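Side-chain contacts in copper homeostasis protein CutC (Streptococcus agalactiae, PDB 2BDQ), which probably binds copper ions and may take part in copper homeostasis in the cytoplasm: residues H103-T106 with E107-E110; D128-K132 with S133-K137; H153-S156 with N157-I161; V172-A175 with N176-E180. All blocks are in the same frame, centred on the assembly; numbering follows the deposited sequence.

Overall arrangement
The four contacts follow one another along a parallel eight-stranded barrel of the TIM type. Contacts 1, 2 and 3 lie in the connections that lead from strands 92-95, 121-123 and 149-152 into helices 106-116, 135-144 and 165-175; contact 4 closes the last of these helices and turns the chain back to strand 180-183. Contacts 1 and 2 touch, their centres 14 Å apart, and contacts 2 and 3, with centres 13 Å apart, touch through Asp-128, which reaches His-153 and Gly-154. Tyr-174 of contact 4 packs on Lys-136 of contact 2, whereas contacts 1 and 3, with centres 23 Å apart, do not meet. Contact 2 thus joins three successive strand-helix units.

Contact 1. Residues H103-T106 with E107-E110; sequences HIDT and EAIE
With chi1 at -171°, the carboxylate of Asp-105 swings away from its own backbone N and lies over the start of the next helix, where OD1 accepts from Ala-108 N at 3.0 Å. Glu-107 has CG between its backbone N and carbonyl carbon (chi1 40°), and a bend at chi2 folds its carboxylate back over the same helix end. Asp-105 is the N-cap. The amide of Ala-108 comes to OD1 from above the carboxylate plane, and Ala-108 CB packs against Asp-105 CG at 3.4 Å. The returning Glu-107 is modelled with its carboxylate close to that of Asp-105, the two planes steeply inclined to each other. Such an approach of like charges is unfavourable in itself, and because Glu-107 CG also crowds Asp-105 OD1, the placement of the glutamate side chain is doubtful. Backbone bonds begin the helix: Ile-109 N donates to Asp-105 O at 3.2 Å, and Glu-110 N to Thr-106 O at 2.9 Å. Beside the second bond, Thr-106 turns its CG2 methyl to Glu-110 CD. On the buried side Ile-104 CG2 meets Ile-109 CD1 at 3.8 Å. Ile-104 also packs on Ser-138, Gln-141 and Leu-142, so its side chain lies between the start of helix 106-116 and the neighbouring helix 135-144.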
# COMPACT_ATOMS: atom_id res chain seq x y z
N HIS A 103 -23.67 -9.69 -3.60
CA HIS A 103 -24.13 -10.34 -2.38
C HIS A 103 -22.90 -10.83 -1.64
O HIS A 103 -21.82 -10.94 -2.22
CB HIS A 103 -25.06 -11.50 -2.72
CG HIS A 103 -26.44 -11.06 -3.11
ND1 HIS A 103 -27.20 -11.74 -4.04
CD2 HIS A 103 -27.18 -10.01 -2.71
CE1 HIS A 103 -28.35 -11.11 -4.19
NE2 HIS A 103 -28.37 -10.06 -3.40
N ILE A 104 -23.06 -11.12 -0.36
CA ILE A 104 -21.94 -11.60 0.42
C ILE A 104 -21.47 -12.96 -0.09
O ILE A 104 -22.25 -13.90 -0.17
CB ILE A 104 -22.30 -11.72 1.91
CG1 ILE A 104 -22.56 -10.32 2.48
CG2 ILE A 104 -21.18 -12.41 2.67
CD1 ILE A 104 -22.86 -10.31 3.94
N ASP A 105 -20.19 -13.05 -0.43
CA ASP A 105 -19.63 -14.30 -0.92
C ASP A 105 -19.25 -15.15 0.29
O ASP A 105 -18.10 -15.15 0.72
CB ASP A 105 -18.40 -14.04 -1.79
CG ASP A 105 -17.91 -15.29 -2.51
OD1 ASP A 105 -18.19 -16.40 -2.01
OD2 ASP A 105 -17.25 -15.17 -3.56
N THR A 106 -20.24 -15.87 0.83
CA THR A 106 -20.04 -16.72 2.00
C THR A 106 -18.99 -17.80 1.80
O THR A 106 -18.18 -18.03 2.69
CB THR A 106 -21.37 -17.41 2.41
OG1 THR A 106 -22.37 -16.42 2.68
CG2 THR A 106 -21.16 -18.26 3.66
N GLU A 107 -19.00 -18.46 0.65
CA GLU A 107 -18.03 -19.52 0.40
C GLU A 107 -16.59 -19.00 0.43
O GLU A 107 -15.71 -19.65 1.01
CB GLU A 107 -18.32 -20.21 -0.93
CG GLU A 107 -18.74 -19.27 -2.06
CD GLU A 107 -20.24 -19.04 -2.10
OE1 GLU A 107 -20.98 -20.02 -2.35
OE2 GLU A 107 -20.68 -17.89 -1.89
N ALA A 108 -16.35 -17.84 -0.17
CA ALA A 108 -15.00 -17.28 -0.19
C ALA A 108 -14.56 -16.92 1.23
O ALA A 108 -13.43 -17.23 1.62
CB ALA A 108 -14.94 -16.05 -1.10
N ILE A 109 -15.44 -16.28 1.99
CA ILE A 109 -15.10 -15.90 3.36
C ILE A 109 -14.81 -17.13 4.22
O ILE A 109 -13.87 -17.11 5.03
CB ILE A 109 -16.24 -15.09 4.02
CG1 ILE A 109 -16.41 -13.75 3.31
CG2 ILE A 109 -15.92 -14.85 5.50
CD1 ILE A 109 -17.60 -12.98 3.77
N GLU A 110 -15.61 -18.18 4.08
CA GLU A 110 -15.38 -19.39 4.87
C GLU A 110 -14.00 -19.97 4.57
O GLU A 110 -13.37 -20.54 5.45
CB GLU A 110 -16.48 -20.43 4.60
CG GLU A 110 -17.87 -19.98 5.02
CD GLU A 110 -18.91 -21.09 5.00
OE1 GLU A 110 -19.02 -21.81 3.98
OE2 GLU A 110 -19.62 -21.25 6.02

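Contact 2. Residues D128-K132 with S133-K137; sequences DVIPK and SDQKK
The loop that leaves barrel strand 121-123 turns here into helix 135-144, and the side chain of Gln-135, in the first turn of that helix, folds back to hold the loop. Its NE2 donates to Ile-130 O at 2.9 Å, arriving from above the carbonyl plane, while the same nitrogen lies against Ile-130 CB. The bend at chi2 (91°) turns the amide back in this way. Lys-132 runs alongside Gln-135, pointing the same way; its CD rests 3.3 Å from Gln-135 OE1, and NZ adds a weak bond to that oxygen. NZ also donates to Asp-128 O at 3.2 Å, in the carbonyl plane and on a lone pair. Around the turn, Asp-134 N donates to Pro-131 O at 2.7 Å. Asp-134 sits at the N-cap position, yet its OD1 lies 3.1 Å from Pro-131 CG and accepts from Ser-133 OG instead of making a capping bond. At the outer surface Lys-137 NZ reaches back to Ser-133 O at 2.6 Å. The Gln-135 amide is thus held firmly at NE2 and only weakly at OE1, which favours this orientation, and the nearby ammonium group of Lys-132 may polarise it slightly.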
# COMPACT_ATOMS: atom_id res chain seq x y z
N ASP A 128 -22.17 -1.60 1.82
CA ASP A 128 -23.08 -0.65 1.19
C ASP A 128 -23.43 -0.98 -0.26
O ASP A 128 -24.43 -0.49 -0.78
CB ASP A 128 -22.51 0.77 1.27
CG ASP A 128 -22.29 1.24 2.70
OD1 ASP A 128 -23.26 1.30 3.48
OD2 ASP A 128 -21.13 1.55 3.06
N VAL A 129 -22.60 -1.80 -0.92
CA VAL A 129 -22.83 -2.19 -2.33
C VAL A 129 -23.97 -3.20 -2.42
O VAL A 129 -24.59 -3.37 -3.48
CB VAL A 129 -21.56 -2.83 -2.96
CG1 VAL A 129 -21.83 -3.25 -4.41
CG2 VAL A 129 -20.39 -1.85 -2.90
N ILE A 130 -24.24 -3.88 -1.32
CA ILE A 130 -25.31 -4.87 -1.25
C ILE A 130 -26.66 -4.18 -1.48
O ILE A 130 -26.94 -3.12 -0.91
CB ILE A 130 -25.29 -5.57 0.12
CG1 ILE A 130 -23.94 -6.26 0.32
CG2 ILE A 130 -26.44 -6.58 0.23
CD1 ILE A 130 -23.81 -7.00 1.63
N PRO A 131 -27.52 -4.76 -2.34
CA PRO A 131 -28.82 -4.12 -2.57
C PRO A 131 -29.56 -3.96 -1.24
O PRO A 131 -29.65 -4.91 -0.46
CB PRO A 131 -29.52 -5.08 -3.54
CG PRO A 131 -28.81 -6.39 -3.33
CD PRO A 131 -27.38 -5.98 -3.15
N LYS A 132 -30.05 -2.75 -0.99
CA LYS A 132 -30.74 -2.41 0.25
C LYS A 132 -31.79 -3.43 0.71
O LYS A 132 -32.08 -3.52 1.90
CB LYS A 132 -31.39 -1.01 0.14
CG LYS A 132 -30.42 0.11 -0.28
CD LYS A 132 -29.15 0.14 0.59
CE LYS A 132 -28.05 1.04 -0.02
NZ LYS A 132 -26.75 1.01 0.75
N SER A 133 -32.34 -4.19 -0.23
CA SER A 133 -33.34 -5.18 0.14
C SER A 133 -32.70 -6.42 0.75
O SER A 133 -33.29 -7.05 1.63
CB SER A 133 -34.18 -5.58 -1.08
OG SER A 133 -33.38 -6.24 -2.06
N ASP A 134 -31.48 -6.76 0.31
CA ASP A 134 -30.76 -7.93 0.82
C ASP A 134 -29.81 -7.56 1.95
O ASP A 134 -29.01 -8.37 2.41
CB ASP A 134 -29.95 -8.60 -0.29
CG ASP A 134 -30.80 -8.93 -1.51
OD1 ASP A 134 -31.25 -7.99 -2.20
OD2 ASP A 134 -31.01 -10.14 -1.77
N GLN A 135 -29.90 -6.31 2.40
CA GLN A 135 -29.06 -5.78 3.47
C GLN A 135 -29.22 -6.53 4.79
O GLN A 135 -28.24 -6.98 5.39
CB GLN A 135 -29.43 -4.31 3.70
CG GLN A 135 -28.30 -3.41 4.07
CD GLN A 135 -27.65 -2.78 2.86
OE1 GLN A 135 -27.48 -1.57 2.81
NE2 GLN A 135 -27.30 -3.61 1.88
N LYS A 136 -30.46 -6.64 5.24
CA LYS A 136 -30.76 -7.31 6.51
C LYS A 136 -30.34 -8.77 6.55
O LYS A 136 -29.86 -9.25 7.58
CB LYS A 136 -32.24 -7.15 6.84
CG LYS A 136 -32.59 -5.75 7.31
CD LYS A 136 -34.08 -5.52 7.44
CE LYS A 136 -34.36 -4.11 7.92
NZ LYS A 136 -35.81 -3.77 7.80
N LYS A 137 -30.52 -9.49 5.45
CA LYS A 137 -30.13 -10.89 5.38
C LYS A 137 -28.61 -10.98 5.51
O LYS A 137 -28.08 -11.87 6.18
CB LYS A 137 -30.57 -11.50 4.06
CG LYS A 137 -32.08 -11.57 3.88
CD LYS A 137 -32.50 -11.06 2.50
CE LYS A 137 -33.45 -9.89 2.65
NZ LYS A 137 -32.89 -8.83 3.55

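Contact 3. Residues H153-S156 with N157-I161; sequences HGSS and NGEPI
Two side-chain hydrogen bonds span the loop 153-161, both ending on Glu-159. His-153 NE2 donates to the main-chain O of Glu-159 at 2.6 Å; the oxygen lies at the ring edge, only 5° out of the ring plane, and NE2 sits nearly on the extension of the C=O bond, the hydrogen bond itself somewhat bent (152°). The other bond joins Ser-155 OG to Glu-159 OE1 at 2.9 Å. The serine comes from above the carboxylate plane, and its CB also sits close to OE1. A bend at chi2 (92°) curls the Glu-159 chain back toward Ser-155. Water extends the polar contact: water 1 accepts from Ser-156 N at 3.2 Å and donates to Glu-159 OE2 at 3.0 Å, linking the second carboxylate oxygen to the backbone across the loop. Van der Waals contact comes from Ile-161 at the far end of the loop. It crosses the imidazole obliquely, its CB 3.5 Å from His-153 CE1, and its CG1 rests against His-153 O at 3.4 Å. Gly-154 and Gly-158 take positive phi and let the loop bend there. Beyond the loop, His-153 ND1 is hydrogen-bonded to Gly-184 O, and Asp-128 takes the main-chain N-H groups of His-153 and Gly-154. Carbonyl oxygens at both ring nitrogens hold this buried imidazole against rotation and, since they can only accept, are consistent with a doubly protonated, positively charged ring, the Glu-159 carboxylate being near but not in contact.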
# COMPACT_ATOMS: atom_id res chain seq x y z
N HIS A 153 -21.64 2.95 5.41
CA HIS A 153 -21.96 4.35 5.15
C HIS A 153 -23.46 4.56 5.10
O HIS A 153 -23.95 5.65 5.38
CB HIS A 153 -21.32 4.78 3.82
CG HIS A 153 -21.62 6.19 3.43
ND1 HIS A 153 -21.16 7.27 4.15
CD2 HIS A 153 -22.35 6.70 2.41
CE1 HIS A 153 -21.59 8.39 3.59
NE2 HIS A 153 -22.32 8.07 2.54
N GLY A 154 -24.20 3.52 4.73
CA GLY A 154 -25.65 3.63 4.66
C GLY A 154 -26.16 3.89 3.25
O GLY A 154 -27.37 3.96 3.02
N SER A 155 -25.23 4.03 2.30
CA SER A 155 -25.56 4.26 0.90
C SER A 155 -24.31 3.93 0.09
O SER A 155 -23.21 3.92 0.63
CB SER A 155 -25.98 5.72 0.65
OG SER A 155 -24.87 6.59 0.73
N SER A 156 -24.47 3.66 -1.20
CA SER A 156 -23.31 3.31 -2.01
C SER A 156 -22.93 4.32 -3.08
O SER A 156 -21.93 4.15 -3.77
CB SER A 156 -23.53 1.95 -2.67
OG SER A 156 -24.81 1.90 -3.29
N ASN A 157 -23.71 5.38 -3.21
CA ASN A 157 -23.45 6.40 -4.22
C ASN A 157 -22.65 7.59 -3.67
O ASN A 157 -22.36 8.54 -4.39
CB ASN A 157 -24.79 6.85 -4.82
CG ASN A 157 -24.62 7.85 -5.96
OD1 ASN A 157 -23.71 7.73 -6.79
ND2 ASN A 157 -25.53 8.83 -6.03
N GLY A 158 -22.29 7.52 -2.39
CA GLY A 158 -21.51 8.59 -1.78
C GLY A 158 -22.31 9.77 -1.25
O GLY A 158 -21.74 10.84 -1.01
N GLU A 159 -23.61 9.59 -1.06
CA GLU A 159 -24.45 10.67 -0.55
C GLU A 159 -24.06 11.01 0.88
O GLU A 159 -23.36 10.24 1.54
CB GLU A 159 -25.92 10.25 -0.60
CG GLU A 159 -26.38 9.83 -1.98
CD GLU A 159 -26.25 8.34 -2.21
OE1 GLU A 159 -25.22 7.73 -1.93
OE2 GLU A 159 -27.31 7.73 -2.74
N PRO A 160 -24.49 12.18 1.38
CA PRO A 160 -24.16 12.57 2.75
C PRO A 160 -24.71 11.55 3.74
O PRO A 160 -25.89 11.21 3.69
CB PRO A 160 -24.84 13.94 2.89
CG PRO A 160 -24.78 14.48 1.49
CD PRO A 160 -25.17 13.27 0.67
N ILE A 161 -23.85 11.07 4.63
CA ILE A 161 -24.24 10.09 5.63
C ILE A 161 -25.42 10.61 6.47
O ILE A 161 -26.26 9.84 6.92
CB ILE A 161 -23.01 9.74 6.53
CG1 ILE A 161 -23.24 8.42 7.28
CG2 ILE A 161 -22.71 10.88 7.48
CD1 ILE A 161 -24.11 8.55 8.51
O HOH W 1 -26.63 4.87 -3.16

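Contact 4. Residues V172-A175 with N176-E180; sequences VEYA and NNRIE
Hydrogen bonds from Arg-178 finish the helix that ends at Ala-175. Its backbone N donates to Ala-175 O at 2.9 Å, and its NE returns to the same oxygen at 3.1 Å; the two donors arrive from opposite faces of the carbonyl plane. NH1 goes one residue further back, to Tyr-174 O at 3.0 Å, so that one side chain serves two carbonyls of the last helical turn. A bend at chi3 (-65°) brings the guanidinium round to them, and both oxygens lie at its edge, near its plane. The main-chain part is a type I' beta turn from Ala-175 to Arg-178, with Asn-176 and Asn-177 at positive phi in its two central positions; it reverses the chain between helix 165-175 and barrel strand 180-183. Asn-176 N still donates to Val-172 O at 3.2 Å, the last helical bond, and adds a weak one to Glu-173 O. Water 2 accepts from Asn-177 N at 3.0 Å; it also lies near Val-172 O, but so close that its position is doubtful. Arg-178 NH1 also comes within 3.7 Å of Tyr-174 CE1, the ring and guanidinium planes 73° apart. Asp-140 on helix 135-144 receives both side chains, by a salt bridge from Arg-178 NH2 and a hydrogen bond with Tyr-174 OH. Apolar packing is slight: Ala-175 CB meets Ile-179 CG2 at 4.1 Å, and Ile-179 continues onto Val-143 and Ile-150.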
# COMPACT_ATOMS: atom_id res chain seq x y z
N VAL A 172 -29.38 -1.12 12.63
CA VAL A 172 -28.99 -1.27 14.03
C VAL A 172 -30.07 -2.03 14.80
O VAL A 172 -29.77 -2.92 15.59
CB VAL A 172 -28.80 0.09 14.71
CG1 VAL A 172 -28.58 -0.12 16.20
CG2 VAL A 172 -27.64 0.82 14.08
N GLU A 173 -31.32 -1.67 14.56
CA GLU A 173 -32.44 -2.32 15.23
C GLU A 173 -32.51 -3.79 14.82
O GLU A 173 -32.75 -4.67 15.66
CB GLU A 173 -33.76 -1.61 14.88
CG GLU A 173 -33.81 -0.15 15.33
CD GLU A 173 -35.08 0.58 14.88
OE1 GLU A 173 -35.31 0.71 13.66
OE2 GLU A 173 -35.85 1.04 15.76
N TYR A 174 -32.30 -4.05 13.54
CA TYR A 174 -32.34 -5.41 13.03
C TYR A 174 -31.16 -6.21 13.55
O TYR A 174 -31.30 -7.40 13.80
CB TYR A 174 -32.35 -5.40 11.50
CG TYR A 174 -32.54 -6.77 10.89
CD1 TYR A 174 -31.45 -7.56 10.55
CD2 TYR A 174 -33.82 -7.27 10.66
CE1 TYR A 174 -31.62 -8.83 10.00
CE2 TYR A 174 -34.01 -8.53 10.11
CZ TYR A 174 -32.90 -9.31 9.78
OH TYR A 174 -33.08 -10.55 9.21
N ALA A 175 -30.00 -5.57 13.69
CA ALA A 175 -28.80 -6.25 14.20
C ALA A 175 -29.08 -6.74 15.61
O ALA A 175 -28.56 -7.77 16.04
CB ALA A 175 -27.61 -5.29 14.20
N ASN A 176 -29.89 -5.99 16.34
CA ASN A 176 -30.29 -6.35 17.70
C ASN A 176 -29.13 -6.86 18.57
O ASN A 176 -29.21 -7.94 19.16
CB ASN A 176 -31.40 -7.40 17.62
CG ASN A 176 -32.04 -7.69 18.96
OD1 ASN A 176 -32.28 -6.78 19.76
ND2 ASN A 176 -32.35 -8.96 19.20
N ASN A 177 -28.06 -6.07 18.63
CA ASN A 177 -26.88 -6.39 19.43
C ASN A 177 -26.17 -7.69 19.11
O ASN A 177 -25.31 -8.12 19.88
CB ASN A 177 -27.25 -6.36 20.91
CG ASN A 177 -27.70 -4.99 21.36
OD1 ASN A 177 -26.94 -4.02 21.28
ND2 ASN A 177 -28.93 -4.89 21.84
N ARG A 178 -26.52 -8.33 18.00
CA ARG A 178 -25.87 -9.58 17.62
C ARG A 178 -24.53 -9.27 16.96
O ARG A 178 -23.65 -10.12 16.87
CB ARG A 178 -26.74 -10.38 16.65
CG ARG A 178 -28.02 -10.93 17.25
CD ARG A 178 -28.82 -11.62 16.18
NE ARG A 178 -29.26 -10.65 15.18
CZ ARG A 178 -29.47 -10.93 13.90
NH1 ARG A 178 -29.87 -9.98 13.08
NH2 ARG A 178 -29.26 -12.15 13.43
N ILE A 179 -24.40 -8.04 16.50
CA ILE A 179 -23.18 -7.60 15.85
C ILE A 179 -23.15 -6.08 15.88
O ILE A 179 -24.18 -5.43 15.72
CB ILE A 179 -23.12 -8.12 14.40
CG1 ILE A 179 -21.77 -7.76 13.78
CG2 ILE A 179 -24.26 -7.52 13.59
CD1 ILE A 179 -21.51 -8.46 12.47
N GLU A 180 -21.96 -5.52 16.09
CA GLU A 180 -21.80 -4.07 16.17
C GLU A 180 -21.83 -3.35 14.83
O GLU A 180 -21.27 -3.82 13.84
CB GLU A 180 -20.49 -3.72 16.89
CG GLU A 180 -20.53 -3.85 18.41
CD GLU A 180 -21.51 -2.86 19.07
OE1 GLU A 180 -22.69 -3.24 19.29
OE2 GLU A 180 -21.11 -1.70 19.35
O HOH W 2 -27.95 -3.49 17.20